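Local coordinates for alpha-L-arabinosidase (Xanthomonas axonopodis pv. citri, PDB 6D25), which probably hydrolyses alpha-L-arabinofuranosyl side groups from arabinoxylan as a trimeric GH51 arabinofuranosidase able to cope with internal di-substitutions, at residues A26-V31 with S451-V456; A150-N155 with P195-G200; K236-P241 with D261-H266; A352-D357 with A444-D449. All blocks are in the same frame, centred on the assembly; numbering follows the deposited sequence.

Contact 1: A26-V31 with S451-V456; sequences AAEVKV and SASATV
Glu28 reaches across to segment 451-456 and meets two hydroxyls with its two carboxylate oxygens, an example of a side chain reinforcing a backbone pairing. Ser453 OG donates to the anti lone pair of Glu28 OE2, 2.6 Å away, while Glu28 OE1 lies 2.7 Å from Thr455 OG1. The extended Glu28 chain, with CG anti to the backbone N (chi1 169°), brings the carboxylate to Ser453 and Thr455, two residues apart. A water donating to both Glu28 OE2 and Ala454 O adds a further tie.

Beneath this polar surface the parallel segments exchange backbone bonds: Val29 N to Ser453 O, Thr455 N to Val29 O at 2.8 Å, and Val31 N to Thr455 O. The face bearing Val29, Val31, Ala454 and Val456 is apolar; Val31 CB and Val456 CG2 stand 4.1 Å apart, the two valines pointing the same way. Toward the N-terminal ends of both segments, a second water bridges Ala26 O and Ser453 N.

Strand 29-36 thus joins the C-terminal beta domain from the other end of the chain. Strand 454-461 also pairs with strand 504-509, and Val31 packs on Thr416 and Pro417 of strand 407-421.

Contact 2: A150-N155 with P195-G200; sequences AYIAGN and PYFGVG
Phe197 lays one face of its ring over Ile152 O, while its CE2 touches Ile152 CG2 at 3.7 Å. The two residues belong to adjacent parallel strands of the eight-stranded (beta/alpha)8 barrel expected of a GH51 catalytic domain, and the contact illustrates how such a barrel packs differently on its two sides. On the side of Ile152 and Phe197, the surrounding helices close the layer: Ile152 meets Phe139 and Met140 of helix 136-146, and Phe197 meets Ile164 of helix 161-172.

The other side carries two tyrosines that cross at about a right angle. Tyr151 CD1 rests 3.7 Å from Tyr196 CB, and with CG anti to the backbone N (chi1 175°) the Tyr151 ring reaches along the neighbouring strand, bringing Gly198 N to its edge. The Tyr196 ring turns elsewhere, covered on one face by Pro195 CB, and its hydroxyl bonds to Gln149.

Close approach is also seen at Gly154, where the Phe197 ring lies against bare backbone, its CE1 3.8 Å from Gly154 CA. Three backbone bonds join the strands. Ile152 N reaches Tyr196 O at 3.0 Å; Gly198 N gives to Ile152 O at 2.7 Å; and Gly154 N gives to Gly198 O at 2.8 Å.

Contact 3: K236-P241 with D261-H266; sequences KIAPGP and DGLSMH
Asp261 folds back on Lys236 and shows how a side chain can add a bond at the start of a parallel strand pair. Lys236 N donates to Asp261 OD2 at 2.8 Å, almost straight and onto the anti lone pair of that oxygen, and Lys236 O in return accepts from both Asp261 N and Gly262 N. With CG beside its own backbone N (chi1 -58°), the carboxylate can turn to this amide. This is the solvent side of the contact, where both residues are partly exposed; the long Lys236 chain leads off to bond Gln223 O through NZ.

Farther along, everything is buried and close-fitting. Ala238 N binds Gly262 O, and Ser264 N binds Ala238 O at 2.9 Å. Gly262, having no side chain, lets Ile237 CD1 come within 4.0 Å of its CA. Past Ala238 the first strand has ended, yet Ser264 OG still catches Gly240 N at 3.1 Å, and Leu263 CD1 settles 3.6 Å from Gly240 CA. Pro241 CG lies 4.0 Å from Met265 CB, the two side chains crossing obliquely, and His266 N closes the run on Pro241 O.

Strands 235-238 and 262-269 flank helix 246-256 in a beta-alpha-beta crossover of the barrel. The His266 side chain lies about 6 Å from a bound glycerol, which may mark a pocket. Backbone and hydroxyl bonds here continue beyond regular strand pairing, which probably helps fix the His266 backbone, while its ring makes weak hydrogen bonds to Glu202 and Asp323.

Contact 4: A352-D357 with A444-D449; sequences ASLNFD and ALTNLD
Ser353 places OG between its backbone N and carbonyl carbon (chi1 64°), and Thr446 swings OG1 beside its own N (chi1 -64°), so that the two hydroxyls meet between helix and strand. They share a hydrogen bond of 2.9 Å between Ser353 OG and Thr446 OG1. Ser353 OG also bonds to Leu350 O, one turn back in its helix, a second tie on the hydroxyl.

A water links the polar patch to Asp357, donating to Asp357 OD2 at 2.7 Å and lying close to Thr446 OG1. The buried Asp357 carboxylate is further gripped by Ser432 and Tyr401 at OD1 and by His430 at OD2, a set of partners that would probably favour its charged form.

Alongside the polar patch lies an apolar one. Leu354 and Leu448 reach toward each other tip to tip, with Leu354 CD1 and Leu448 CD2 4.0 Å apart, and Leu354 CD2 is 4.2 Å from Thr446 CG2. Where the strand ends, Asn447 OD1 accepts from Asp449 N at 3.0 Å in an Asx turn.

The axes of helix segment 352-357 and strand segment 444-447 run at 134°, a helix-on-sheet interface joining a helix of the barrel to the C-terminal beta domain typical of GH51 arabinofuranosidases.

In the fold
The four contacts sample two architectures that share one chain. Contacts 2 and 3 lie in the parallel barrel sheet with centres 10 Å apart; they follow one another in sequence and are joined directly, since strands 196-199 and 235-238 are neighbours. Contacts 1 and 4 have centres 15 Å apart and both reach the mixed sheet of the C-terminal domain, where strands 441-447 and 454-461 are consecutive and Asn447 touches Ala452. Contact 1 closes a loop of the chain that encloses the other three, tying the N-terminal strand into the C-terminal sheet. Contact 4 sets a helix from between barrel strands 319-325 and 366-371 against that same sheet, so the two domains form one body.

Contact 1: A26-V31 with S451-V456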
loop_
_atom_site.group_PDB
_atom_site.type_symbol
_atom_site.label_atom_id
_atom_site.label_comp_id
_atom_site.label_asym_id
_atom_site.label_seq_id
_atom_site.Cartn_x
_atom_site.Cartn_y
_atom_site.Cartn_z
ATOM N N ALA A 26 -28.844 52.740 1.127
ATOM C CA ALA A 26 -29.391 52.031 -0.057
ATOM C C ALA A 26 -30.878 51.754 0.201
ATOM O O ALA A 26 -31.242 51.469 1.346
ATOM C CB ALA A 26 -28.610 50.763 -0.338
ATOM N N ALA A 27 -31.702 51.871 -0.848
ATOM C CA ALA A 27 -33.175 51.828 -0.728
ATOM C C ALA A 27 -33.634 50.416 -0.353
ATOM O O ALA A 27 -33.030 49.423 -0.801
ATOM C CB ALA A 27 -33.843 52.275 -2.009
ATOM N N GLU A 28 -34.671 50.391 0.493
ATOM C CA GLU A 28 -35.390 49.199 0.980
ATOM C C GLU A 28 -36.009 48.440 -0.208
ATOM O O GLU A 28 -36.523 48.999 -1.162
ATOM C CB GLU A 28 -36.458 49.643 1.993
ATOM C CG GLU A 28 -37.465 48.557 2.408
ATOM C CD GLU A 28 -38.057 48.704 3.800
ATOM O OE1 GLU A 28 -39.291 48.782 3.910
ATOM O OE2 GLU A 28 -37.284 48.693 4.779
ATOM N N VAL A 29 -35.944 47.115 -0.073
ATOM C CA VAL A 29 -36.294 46.056 -1.029
ATOM C C VAL A 29 -37.540 45.256 -0.547
ATOM O O VAL A 29 -37.734 45.086 0.672
ATOM C CB VAL A 29 -34.971 45.251 -1.138
ATOM C CG1 VAL A 29 -35.091 43.753 -1.145
ATOM C CG2 VAL A 29 -34.132 45.757 -2.293
ATOM N N LYS A 30 -38.360 44.731 -1.473
ATOM C CA LYS A 30 -39.498 43.907 -1.143
ATOM C C LYS A 30 -39.255 42.450 -1.528
ATOM O O LYS A 30 -38.855 42.144 -2.672
ATOM C CB LYS A 30 -40.729 44.413 -1.906
ATOM C CG LYS A 30 -41.233 45.749 -1.399
ATOM C CD LYS A 30 -41.859 46.623 -2.483
ATOM C CE LYS A 30 -42.322 47.952 -1.918
ATOM N NZ LYS A 30 -42.086 49.090 -2.846
ATOM N N VAL A 31 -39.549 41.560 -0.605
ATOM C CA VAL A 31 -39.422 40.121 -0.852
ATOM C C VAL A 31 -40.768 39.480 -0.483
ATOM O O VAL A 31 -41.308 39.748 0.605
ATOM C CB VAL A 31 -38.269 39.527 -0.016
ATOM C CG1 VAL A 31 -38.122 38.027 -0.168
ATOM C CG2 VAL A 31 -36.947 40.169 -0.345
ATOM N N SER A 451 -26.249 47.323 3.115
ATOM C CA SER A 451 -26.814 48.584 3.592
ATOM C C SER A 451 -28.339 48.692 3.422
ATOM O O SER A 451 -28.923 49.529 4.100
ATOM C CB SER A 451 -26.105 49.767 2.970
ATOM O OG SER A 451 -26.357 49.801 1.582
ATOM N N ALA A 452 -29.002 47.907 2.579
ATOM C CA ALA A 452 -30.455 48.074 2.358
ATOM C C ALA A 452 -31.273 47.119 3.233
ATOM O O ALA A 452 -31.042 45.916 3.212
ATOM C CB ALA A 452 -30.794 47.841 0.911
ATOM N N SER A 453 -32.245 47.649 3.976
ATOM C CA SER A 453 -33.206 46.815 4.674
ATOM C C SER A 453 -34.172 46.168 3.666
ATOM O O SER A 453 -34.211 46.542 2.490
ATOM C CB SER A 453 -33.940 47.598 5.704
ATOM O OG SER A 453 -34.710 48.587 5.065
ATOM N N ALA A 454 -34.908 45.166 4.110
ATOM C CA ALA A 454 -35.880 44.481 3.286
ATOM C C ALA A 454 -37.199 44.346 4.062
ATOM O O ALA A 454 -37.220 44.274 5.312
ATOM C CB ALA A 454 -35.357 43.133 2.863
ATOM N N THR A 455 -38.293 44.358 3.310
ATOM C CA THR A 455 -39.590 43.979 3.831
ATOM C C THR A 455 -39.924 42.590 3.290
ATOM O O THR A 455 -40.009 42.442 2.061
ATOM C CB THR A 455 -40.689 44.956 3.414
ATOM O OG1 THR A 455 -40.249 46.233 3.868
ATOM C CG2 THR A 455 -42.036 44.633 4.031
ATOM N N VAL A 456 -40.079 41.613 4.170
ATOM C CA VAL A 456 -40.339 40.260 3.735
ATOM C C VAL A 456 -41.776 39.891 4.121
ATOM O O VAL A 456 -42.176 40.017 5.276
ATOM C CB VAL A 456 -39.322 39.276 4.324
ATOM C CG1 VAL A 456 -39.504 37.885 3.730
ATOM C CG2 VAL A 456 -37.892 39.725 4.094
HETATM O O HOH W 1 -32.673 50.578 3.413
HETATM O O HOH W 2 -37.235 46.753 6.838
#

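Contact 2: A150-N155 with P195-G200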
loop_
_atom_site.group_PDB
_atom_site.type_symbol
_atom_site.label_atom_id
_atom_site.label_comp_id
_atom_site.label_asym_id
_atom_site.label_seq_id
_atom_site.Cartn_x
_atom_site.Cartn_y
_atom_site.Cartn_z
ATOM N N ALA A 150 -18.516 10.769 18.668
ATOM C CA ALA A 150 -17.167 10.790 18.120
ATOM C C ALA A 150 -17.231 10.451 16.625
ATOM O O ALA A 150 -17.836 9.440 16.232
ATOM C CB ALA A 150 -16.321 9.761 18.839
ATOM N N TYR A 151 -16.593 11.277 15.803
ATOM C CA TYR A 151 -16.336 11.008 14.428
ATOM C C TYR A 151 -14.809 10.887 14.282
ATOM O O TYR A 151 -14.098 11.892 14.270
ATOM C CB TYR A 151 -16.985 12.111 13.595
ATOM C CG TYR A 151 -16.741 12.095 12.101
ATOM C CD1 TYR A 151 -16.026 11.102 11.466
ATOM C CD2 TYR A 151 -17.298 13.099 11.322
ATOM C CE1 TYR A 151 -15.847 11.133 10.092
ATOM C CE2 TYR A 151 -17.127 13.134 9.941
ATOM C CZ TYR A 151 -16.397 12.150 9.320
ATOM O OH TYR A 151 -16.200 12.199 7.973
ATOM N N ILE A 152 -14.301 9.664 14.228
ATOM C CA ILE A 152 -12.867 9.410 14.260
ATOM C C ILE A 152 -12.341 9.419 12.835
ATOM O O ILE A 152 -12.897 8.732 12.001
ATOM C CB ILE A 152 -12.570 8.058 14.938
ATOM C CG1 ILE A 152 -12.984 8.064 16.404
ATOM C CG2 ILE A 152 -11.091 7.663 14.763
ATOM C CD1 ILE A 152 -12.179 9.012 17.252
ATOM N N ALA A 153 -11.247 10.132 12.595
ATOM C CA ALA A 153 -10.575 10.195 11.283
ATOM C C ALA A 153 -9.368 9.261 11.307
ATOM O O ALA A 153 -8.404 9.509 12.034
ATOM C CB ALA A 153 -10.174 11.603 10.947
ATOM N N GLY A 154 -9.454 8.176 10.533
ATOM C CA GLY A 154 -8.392 7.156 10.502
ATOM C C GLY A 154 -7.323 7.422 9.447
ATOM O O GLY A 154 -7.536 8.125 8.422
ATOM N N ASN A 155 -6.140 6.881 9.704
ATOM C CA ASN A 155 -4.944 7.055 8.881
ATOM C C ASN A 155 -4.917 5.962 7.800
ATOM O O ASN A 155 -4.704 4.769 8.086
ATOM C CB ASN A 155 -3.684 6.981 9.749
ATOM C CG ASN A 155 -2.386 7.204 8.986
ATOM O OD1 ASN A 155 -2.345 7.019 7.777
ATOM N ND2 ASN A 155 -1.303 7.565 9.672
ATOM N N PRO A 195 -19.425 6.001 16.405
ATOM C CA PRO A 195 -20.482 5.850 15.422
ATOM C C PRO A 195 -20.068 6.194 13.984
ATOM O O PRO A 195 -20.699 5.670 13.054
ATOM C CB PRO A 195 -21.608 6.776 15.878
ATOM C CG PRO A 195 -20.874 7.813 16.709
ATOM C CD PRO A 195 -19.793 6.996 17.420
ATOM N N TYR A 196 -19.039 7.023 13.801
ATOM C CA TYR A 196 -18.565 7.433 12.493
ATOM C C TYR A 196 -17.051 7.273 12.440
ATOM O O TYR A 196 -16.350 7.663 13.366
ATOM C CB TYR A 196 -18.942 8.883 12.180
ATOM C CG TYR A 196 -20.353 9.261 12.569
ATOM C CD1 TYR A 196 -21.447 8.840 11.831
ATOM C CD2 TYR A 196 -20.590 10.026 13.680
ATOM C CE1 TYR A 196 -22.749 9.160 12.201
ATOM C CE2 TYR A 196 -21.875 10.385 14.049
ATOM C CZ TYR A 196 -22.970 9.944 13.320
ATOM O OH TYR A 196 -24.234 10.257 13.753
ATOM N N PHE A 197 -16.572 6.736 11.339
ATOM C CA PHE A 197 -15.144 6.481 11.160
ATOM C C PHE A 197 -14.766 6.864 9.722
ATOM O O PHE A 197 -15.294 6.275 8.756
ATOM C CB PHE A 197 -14.815 5.006 11.417
ATOM C CG PHE A 197 -13.355 4.747 11.648
ATOM C CD1 PHE A 197 -12.469 4.727 10.602
ATOM C CD2 PHE A 197 -12.871 4.568 12.932
ATOM C CE1 PHE A 197 -11.113 4.496 10.813
ATOM C CE2 PHE A 197 -11.518 4.371 13.171
ATOM C CZ PHE A 197 -10.643 4.364 12.113
ATOM N N GLY A 198 -13.927 7.883 9.602
ATOM C CA GLY A 198 -13.420 8.362 8.296
ATOM C C GLY A 198 -12.256 7.517 7.808
ATOM O O GLY A 198 -11.251 7.335 8.512
ATOM N N VAL A 199 -12.383 6.989 6.619
ATOM C CA VAL A 199 -11.363 6.108 6.047
ATOM C C VAL A 199 -10.516 6.906 5.065
ATOM O O VAL A 199 -10.609 6.726 3.839
ATOM C CB VAL A 199 -11.980 4.844 5.441
ATOM C CG1 VAL A 199 -10.916 3.856 5.034
ATOM C CG2 VAL A 199 -12.933 4.176 6.411
ATOM N N GLY A 200 -9.680 7.766 5.644
ATOM C CA GLY A 200 -8.791 8.670 4.883
ATOM C C GLY A 200 -9.370 10.050 4.756
ATOM O O GLY A 200 -10.583 10.214 4.738
#

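Contact 3: K236-P241 with D261-H266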
loop_
_atom_site.group_PDB
_atom_site.type_symbol
_atom_site.label_atom_id
_atom_site.label_comp_id
_atom_site.label_asym_id
_atom_site.label_seq_id
_atom_site.Cartn_x
_atom_site.Cartn_y
_atom_site.Cartn_z
ATOM N N LYS A 236 -18.939 4.006 8.031
ATOM C CA LYS A 236 -17.682 4.329 7.349
ATOM C C LYS A 236 -17.893 5.448 6.334
ATOM O O LYS A 236 -18.767 5.339 5.471
ATOM C CB LYS A 236 -17.154 3.084 6.638
ATOM C CG LYS A 236 -16.767 1.946 7.590
ATOM C CD LYS A 236 -16.781 0.616 6.894
ATOM C CE LYS A 236 -16.260 -0.490 7.770
ATOM N NZ LYS A 236 -16.247 -1.775 7.029
ATOM N N ILE A 237 -17.097 6.477 6.452
ATOM C CA ILE A 237 -17.140 7.618 5.558
ATOM C C ILE A 237 -15.954 7.542 4.589
ATOM O O ILE A 237 -14.797 7.560 5.014
ATOM C CB ILE A 237 -17.088 8.943 6.335
ATOM C CG1 ILE A 237 -18.053 8.980 7.527
ATOM C CG2 ILE A 237 -17.282 10.127 5.349
ATOM C CD1 ILE A 237 -19.421 8.671 7.192
ATOM N N ALA A 238 -16.253 7.451 3.303
ATOM C CA ALA A 238 -15.252 7.424 2.250
ATOM C C ALA A 238 -14.753 8.831 1.908
ATOM O O ALA A 238 -15.500 9.801 1.951
ATOM C CB ALA A 238 -15.828 6.746 1.036
ATOM N N PRO A 239 -13.495 8.918 1.497
ATOM C CA PRO A 239 -12.810 10.163 1.117
ATOM C C PRO A 239 -13.348 10.654 -0.241
ATOM O O PRO A 239 -13.285 9.959 -1.234
ATOM C CB PRO A 239 -11.336 9.731 1.090
ATOM C CG PRO A 239 -11.383 8.322 0.663
ATOM C CD PRO A 239 -12.582 7.775 1.392
ATOM N N GLY A 240 -13.998 11.800 -0.216
ATOM C CA GLY A 240 -14.691 12.330 -1.383
ATOM C C GLY A 240 -14.002 13.567 -1.952
ATOM O O GLY A 240 -12.834 13.827 -1.685
ATOM N N PRO A 241 -14.716 14.322 -2.812
ATOM C CA PRO A 241 -14.158 15.380 -3.605
ATOM C C PRO A 241 -13.854 16.671 -2.821
ATOM O O PRO A 241 -14.473 16.973 -1.786
ATOM C CB PRO A 241 -15.257 15.688 -4.601
ATOM C CG PRO A 241 -16.515 15.397 -3.837
ATOM C CD PRO A 241 -16.144 14.158 -3.037
ATOM N N ASP A 261 -20.928 4.275 4.028
ATOM C CA ASP A 261 -22.168 4.824 4.635
ATOM C C ASP A 261 -22.282 6.320 4.318
ATOM O O ASP A 261 -23.388 6.904 4.373
ATOM C CB ASP A 261 -22.170 4.537 6.141
ATOM C CG ASP A 261 -22.077 3.046 6.377
ATOM O OD1 ASP A 261 -23.047 2.372 6.026
ATOM O OD2 ASP A 261 -20.984 2.536 6.821
ATOM N N GLY A 262 -21.159 6.928 3.965
ATOM C CA GLY A 262 -21.111 8.342 3.627
ATOM C C GLY A 262 -19.936 8.634 2.711
ATOM O O GLY A 262 -18.951 7.834 2.657
ATOM N N LEU A 263 -20.021 9.743 1.988
ATOM C CA LEU A 263 -18.960 10.224 1.112
ATOM C C LEU A 263 -18.669 11.676 1.504
ATOM O O LEU A 263 -19.581 12.482 1.502
ATOM C CB LEU A 263 -19.402 10.149 -0.344
ATOM C CG LEU A 263 -18.361 10.645 -1.352
ATOM C CD1 LEU A 263 -17.190 9.698 -1.410
ATOM C CD2 LEU A 263 -18.955 10.785 -2.733
ATOM N N SER A 264 -17.428 12.001 1.859
ATOM C CA SER A 264 -17.127 13.356 2.312
ATOM C C SER A 264 -16.921 14.294 1.116
ATOM O O SER A 264 -16.461 13.888 0.093
ATOM C CB SER A 264 -15.969 13.384 3.249
ATOM O OG SER A 264 -14.796 13.039 2.565
ATOM N N MET A 265 -17.331 15.527 1.252
ATOM C CA MET A 265 -16.977 16.581 0.327
ATOM C C MET A 265 -16.473 17.781 1.138
ATOM O O MET A 265 -16.842 17.935 2.278
ATOM C CB MET A 265 -18.155 16.990 -0.553
ATOM C CG MET A 265 -19.310 17.616 0.144
ATOM S SD MET A 265 -20.447 18.453 -1.087
ATOM C CE MET A 265 -19.573 19.995 -1.345
ATOM N N HIS A 266 -15.616 18.573 0.530
ATOM C CA HIS A 266 -14.952 19.702 1.185
ATOM C C HIS A 266 -15.131 20.930 0.292
ATOM O O HIS A 266 -14.858 20.826 -0.912
ATOM C CB HIS A 266 -13.449 19.458 1.376
ATOM C CG HIS A 266 -13.142 18.319 2.283
ATOM N ND1 HIS A 266 -11.892 17.808 2.442
ATOM C CD2 HIS A 266 -13.901 17.649 3.166
ATOM C CE1 HIS A 266 -11.898 16.856 3.341
ATOM N NE2 HIS A 266 -13.114 16.728 3.795
#

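Contact 4: A352-D357 with A444-D449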
loop_
_atom_site.group_PDB
_atom_site.type_symbol
_atom_site.label_atom_id
_atom_site.label_comp_id
_atom_site.label_asym_id
_atom_site.label_seq_id
_atom_site.Cartn_x
_atom_site.Cartn_y
_atom_site.Cartn_z
ATOM N N ALA A 352 -22.358 31.210 7.879
ATOM C CA ALA A 352 -22.950 30.045 8.554
ATOM C C ALA A 352 -24.451 29.942 8.274
ATOM O O ALA A 352 -24.935 28.845 7.976
ATOM C CB ALA A 352 -22.650 30.106 10.033
ATOM N N SER A 353 -25.214 31.048 8.359
ATOM C CA SER A 353 -26.668 30.948 8.170
ATOM C C SER A 353 -26.980 30.509 6.738
ATOM O O SER A 353 -27.876 29.659 6.540
ATOM C CB SER A 353 -27.430 32.214 8.535
ATOM O OG SER A 353 -27.061 33.268 7.673
ATOM N N LEU A 354 -26.229 30.987 5.778
ATOM C CA LEU A 354 -26.514 30.616 4.378
ATOM C C LEU A 354 -26.232 29.127 4.139
ATOM O O LEU A 354 -26.980 28.450 3.427
ATOM C CB LEU A 354 -25.705 31.496 3.434
ATOM C CG LEU A 354 -26.015 32.986 3.478
ATOM C CD1 LEU A 354 -25.020 33.747 2.628
ATOM C CD2 LEU A 354 -27.419 33.250 3.009
ATOM N N ASN A 355 -25.170 28.609 4.734
ATOM C CA ASN A 355 -24.829 27.211 4.601
ATOM C C ASN A 355 -25.870 26.316 5.280
ATOM O O ASN A 355 -26.300 25.309 4.684
ATOM C CB ASN A 355 -23.415 26.917 5.070
ATOM C CG ASN A 355 -22.405 27.234 3.996
ATOM O OD1 ASN A 355 -22.106 26.380 3.150
ATOM N ND2 ASN A 355 -21.860 28.462 4.013
ATOM N N PHE A 356 -26.300 26.671 6.485
ATOM C CA PHE A 356 -27.386 25.906 7.141
ATOM C C PHE A 356 -28.673 25.897 6.296
ATOM O O PHE A 356 -29.308 24.850 6.165
ATOM C CB PHE A 356 -27.681 26.454 8.525
ATOM C CG PHE A 356 -26.538 26.340 9.503
ATOM C CD1 PHE A 356 -25.639 25.280 9.450
ATOM C CD2 PHE A 356 -26.431 27.235 10.551
ATOM C CE1 PHE A 356 -24.654 25.123 10.418
ATOM C CE2 PHE A 356 -25.442 27.068 11.512
ATOM C CZ PHE A 356 -24.544 26.040 11.420
ATOM N N ASP A 357 -29.007 27.037 5.705
ATOM C CA ASP A 357 -30.172 27.102 4.817
ATOM C C ASP A 357 -29.993 26.077 3.693
ATOM O O ASP A 357 -30.890 25.267 3.415
ATOM C CB ASP A 357 -30.370 28.504 4.243
ATOM C CG ASP A 357 -30.774 29.604 5.227
ATOM O OD1 ASP A 357 -31.176 29.274 6.401
ATOM O OD2 ASP A 357 -30.676 30.833 4.812
ATOM N N ALA A 444 -35.876 30.992 9.374
ATOM C CA ALA A 444 -34.635 31.738 9.349
ATOM C C ALA A 444 -34.638 32.632 8.109
ATOM O O ALA A 444 -34.979 32.156 7.018
ATOM C CB ALA A 444 -33.478 30.792 9.337
ATOM N N LEU A 445 -34.253 33.901 8.284
ATOM C CA LEU A 445 -34.073 34.805 7.155
ATOM C C LEU A 445 -32.748 35.568 7.341
ATOM O O LEU A 445 -32.442 36.030 8.468
ATOM C CB LEU A 445 -35.231 35.809 7.106
ATOM C CG LEU A 445 -36.620 35.234 6.817
ATOM C CD1 LEU A 445 -37.674 36.299 7.068
ATOM C CD2 LEU A 445 -36.731 34.701 5.378
ATOM N N THR A 446 -32.037 35.750 6.249
ATOM C CA THR A 446 -30.812 36.491 6.193
ATOM C C THR A 446 -30.926 37.574 5.117
ATOM O O THR A 446 -31.304 37.273 3.970
ATOM C CB THR A 446 -29.638 35.570 5.842
ATOM O OG1 THR A 446 -29.497 34.620 6.900
ATOM C CG2 THR A 446 -28.345 36.327 5.679
ATOM N N ASN A 447 -30.609 38.806 5.494
ATOM C CA ASN A 447 -30.511 39.925 4.544
ATOM C C ASN A 447 -29.022 40.095 4.216
ATOM O O ASN A 447 -28.238 40.519 5.075
ATOM C CB ASN A 447 -31.092 41.209 5.135
ATOM C CG ASN A 447 -31.157 42.380 4.164
ATOM O OD1 ASN A 447 -30.533 42.316 3.077
ATOM N ND2 ASN A 447 -31.918 43.429 4.544
ATOM N N LEU A 448 -28.649 39.775 2.985
ATOM C CA LEU A 448 -27.247 39.773 2.530
ATOM C C LEU A 448 -26.781 41.185 2.195
ATOM O O LEU A 448 -25.582 41.397 2.072
ATOM C CB LEU A 448 -27.100 38.895 1.278
ATOM C CG LEU A 448 -27.208 37.373 1.476
ATOM C CD1 LEU A 448 -28.645 36.919 1.642
ATOM C CD2 LEU A 448 -26.564 36.636 0.306
ATOM N N ASP A 449 -27.688 42.123 2.006
ATOM C CA ASP A 449 -27.325 43.473 1.561
ATOM C C ASP A 449 -26.572 44.172 2.710
ATOM O O ASP A 449 -27.046 44.205 3.847
ATOM C CB ASP A 449 -28.567 44.259 1.122
ATOM C CG ASP A 449 -28.254 45.470 0.266
ATOM O OD1 ASP A 449 -27.433 46.312 0.738
ATOM O OD2 ASP A 449 -28.841 45.568 -0.867
HETATM O O HOH W 3 -31.067 32.611 6.865
#